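Local coordinates for protein fatty acid amide hydrolase (Candida albicans, PDB 6KVR) that probably hydrolyses monocarboxylic acid amides to the carboxylate and ammonium, at residues Ala108-Leu113 / Val241-Ser246. Numbering follows the deposited sequence.
Sequences AHRATL and VGYGGS
Residues 108-113 form one and a half turns of helix 100-118, while 241-246 carry the C-terminal end of helix 235-243 and the link toward strand 248-253 of the central sheet. A Schellman motif ends the second helix: Gly-244 has positive phi (84°), and two bonds return to the last turn, Gly-244 N to Val-241 O being one of them. The backbones come closest at Ala-111 CA and Gly-245 CA, 3.9 Å apart, where Gly-245 has no side chain and the Ala-111 backbone packs directly on it. Gly-244, likewise without a side chain, lets the Arg-110 guanidinium pass close by.

Arg-110 grips the carbonyl of Tyr-243 with two nitrogens. With CG anti to the backbone N (chi1 -161°) and the chain extended to NE, Arg-110 CD passes 3.4 Å from Gly-244 O. The guanidinium then meets Tyr-243 O side-on, with that oxygen near its plane. Arg-110 NE lies on a lone pair of Tyr-243 O at 2.8 Å; Arg-110 NH2, 3.0 Å from Tyr-243 O, sits above the carbonyl plane, and both hydrogen bonds are clearly bent. Two donors thus satisfy a buried carbonyl at the helix terminus, where the positive charge probably offsets the negative end of the helix dipole. A salt bridge from NH1 to Asp-83 and an NH2 hydrogen bond to Tyr-69 further fix the group.

The Tyr-243 ring, nearly perpendicular to the guanidinium plane (88°), lies along helix 100-118 from Arg-110 toward Leu-113, and helix 64-70 also packs on it. Tyr-243 CE2 lies 4.0 Å from Arg-110 CG, and Leu-113 CB rests 3.6 Å from Tyr-243 OH.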
ATOM      1  N   ALA A 108      31.150  18.716  11.692  1.00 28.71           N
ATOM      2  CA  ALA A 108      32.044  18.498  10.559  1.00 26.15           C
ATOM      3  C   ALA A 108      33.392  17.946  11.021  1.00 33.10           C
ATOM      4  O   ALA A 108      33.938  17.007  10.419  1.00 27.96           O
ATOM      5  CB  ALA A 108      32.232  19.809   9.789  1.00 29.72           C
ATOM      6  N   HIS A 109      33.954  18.547  12.080  1.00 29.40           N
ATOM      7  CA  HIS A 109      35.159  18.015  12.704  1.00 30.23           C
ATOM      8  C   HIS A 109      34.943  16.574  13.161  1.00 30.04           C
ATOM      9  O   HIS A 109      35.724  15.678  12.822  1.00 29.45           O
ATOM     10  CB  HIS A 109      35.547  18.918  13.886  1.00 31.81           C
ATOM     11  CG  HIS A 109      36.919  18.670  14.436  1.00 39.07           C
ATOM     12  ND1 HIS A 109      37.511  19.516  15.353  1.00 38.57           N
ATOM     13  CD2 HIS A 109      37.810  17.672  14.215  1.00 35.29           C
ATOM     14  CE1 HIS A 109      38.709  19.052  15.665  1.00 36.64           C
ATOM     15  NE2 HIS A 109      38.917  17.938  14.986  1.00 38.26           N
ATOM     16  N   ARG A 110      33.864  16.326  13.914  1.00 26.89           N
ATOM     17  CA  ARG A 110      33.641  14.983  14.440  1.00 29.17           C
ATOM     18  C   ARG A 110      33.406  13.969  13.319  1.00 30.06           C
ATOM     19  O   ARG A 110      33.792  12.801  13.459  1.00 28.41           O
ATOM     20  CB  ARG A 110      32.475  14.994  15.433  1.00 23.28           C
ATOM     21  CG  ARG A 110      32.446  13.787  16.383  1.00 27.13           C
ATOM     22  CD  ARG A 110      31.600  14.035  17.643  1.00 27.93           C
ATOM     23  NE  ARG A 110      31.310  12.795  18.361  1.00 30.12           N
ATOM     24  CZ  ARG A 110      30.844  12.721  19.604  1.00 33.65           C
ATOM     25  NH1 ARG A 110      30.616  13.806  20.329  1.00 33.75           N
ATOM     26  NH2 ARG A 110      30.609  11.526  20.141  1.00 28.67           N
ATOM     27  N   ALA A 111      32.819  14.403  12.190  1.00 26.69           N
ATOM     28  CA  ALA A 111      32.580  13.487  11.074  1.00 27.88           C
ATOM     29  C   ALA A 111      33.875  13.144  10.352  1.00 28.26           C
ATOM     30  O   ALA A 111      34.042  12.014   9.875  1.00 30.41           O
ATOM     31  CB  ALA A 111      31.559  14.087  10.098  1.00 26.66           C
ATOM     32  N   THR A 112      34.808  14.099  10.254  1.00 26.74           N
ATOM     33  CA  THR A 112      36.097  13.796   9.629  1.00 29.45           C
ATOM     34  C   THR A 112      36.873  12.780  10.457  1.00 31.26           C
ATOM     35  O   THR A 112      37.486  11.851   9.908  1.00 27.59           O
ATOM     36  CB  THR A 112      36.924  15.076   9.452  1.00 32.25           C
ATOM     37  OG1 THR A 112      36.145  16.060   8.761  1.00 32.82           O
ATOM     38  CG2 THR A 112      38.180  14.802   8.650  1.00 36.78           C
ATOM     39  N   LEU A 113      36.854  12.940  11.783  1.00 28.11           N
ATOM     40  CA  LEU A 113      37.436  11.928  12.658  1.00 30.25           C
ATOM     41  C   LEU A 113      36.756  10.577  12.449  1.00 32.19           C
ATOM     42  O   LEU A 113      37.430   9.555  12.264  1.00 31.08           O
ATOM     43  CB  LEU A 113      37.346  12.389  14.117  1.00 30.33           C
ATOM     44  CG  LEU A 113      38.251  13.604  14.395  1.00 35.05           C
ATOM     45  CD1 LEU A 113      37.890  14.280  15.717  1.00 30.15           C
ATOM     46  CD2 LEU A 113      39.743  13.246  14.330  1.00 30.23           C
ATOM     47  N   VAL A 241      26.710   7.882  12.909  1.00 25.28           N
ATOM     48  CA  VAL A 241      25.790   8.221  13.987  1.00 23.50           C
ATOM     49  C   VAL A 241      26.307   7.663  15.310  1.00 26.03           C
ATOM     50  O   VAL A 241      26.389   8.384  16.309  1.00 28.05           O
ATOM     51  CB  VAL A 241      24.363   7.731  13.653  1.00 27.94           C
ATOM     52  CG1 VAL A 241      23.408   7.946  14.827  1.00 25.24           C
ATOM     53  CG2 VAL A 241      23.834   8.448  12.409  1.00 24.79           C
ATOM     54  N   GLY A 242      26.714   6.385  15.325  1.00 26.78           N
ATOM     55  CA  GLY A 242      27.273   5.799  16.541  1.00 27.75           C
ATOM     56  C   GLY A 242      28.478   6.551  17.086  1.00 30.08           C
ATOM     57  O   GLY A 242      28.682   6.612  18.298  1.00 28.70           O
ATOM     58  N   TYR A 243      29.286   7.132  16.204  1.00 27.51           N
ATOM     59  CA  TYR A 243      30.409   7.973  16.583  1.00 27.00           C
ATOM     60  C   TYR A 243      29.995   9.394  16.953  1.00 30.26           C
ATOM     61  O   TYR A 243      30.801  10.115  17.546  1.00 30.98           O
ATOM     62  CB  TYR A 243      31.411   8.034  15.430  1.00 26.55           C
ATOM     63  CG  TYR A 243      32.791   8.570  15.779  1.00 33.29           C
ATOM     64  CD1 TYR A 243      33.780   7.727  16.274  1.00 32.26           C
ATOM     65  CD2 TYR A 243      33.120   9.904  15.569  1.00 32.81           C
ATOM     66  CE1 TYR A 243      35.054   8.204  16.578  1.00 35.16           C
ATOM     67  CE2 TYR A 243      34.405  10.390  15.869  1.00 31.07           C
ATOM     68  CZ  TYR A 243      35.358   9.538  16.368  1.00 33.39           C
ATOM     69  OH  TYR A 243      36.616  10.014  16.666  1.00 34.24           O
ATOM     70  N   GLY A 244      28.783   9.823  16.604  1.00 27.56           N
ATOM     71  CA  GLY A 244      28.385  11.202  16.809  1.00 30.75           C
ATOM     72  C   GLY A 244      28.813  12.160  15.718  1.00 31.52           C
ATOM     73  O   GLY A 244      28.716  13.378  15.908  1.00 30.23           O
ATOM     74  N   GLY A 245      29.281  11.649  14.581  1.00 25.46           N
ATOM     75  CA  GLY A 245      29.703  12.496  13.481  1.00 29.15           C
ATOM     76  C   GLY A 245      28.582  13.252  12.796  1.00 28.44           C
ATOM     77  O   GLY A 245      28.867  14.135  11.978  1.00 30.79           O
ATOM     78  N   SER A 246      27.328  12.924  13.092  1.00 25.93           N
ATOM     79  CA  SER A 246      26.207  13.743  12.662  1.00 25.51           C
ATOM     80  C   SER A 246      25.125  13.642  13.727  1.00 30.58           C
ATOM     81  O   SER A 246      25.166  12.769  14.596  1.00 27.67           O
ATOM     82  CB  SER A 246      25.679  13.309  11.283  1.00 30.34           C
ATOM     83  OG  SER A 246      25.065  12.038  11.353  1.00 25.38           O
TER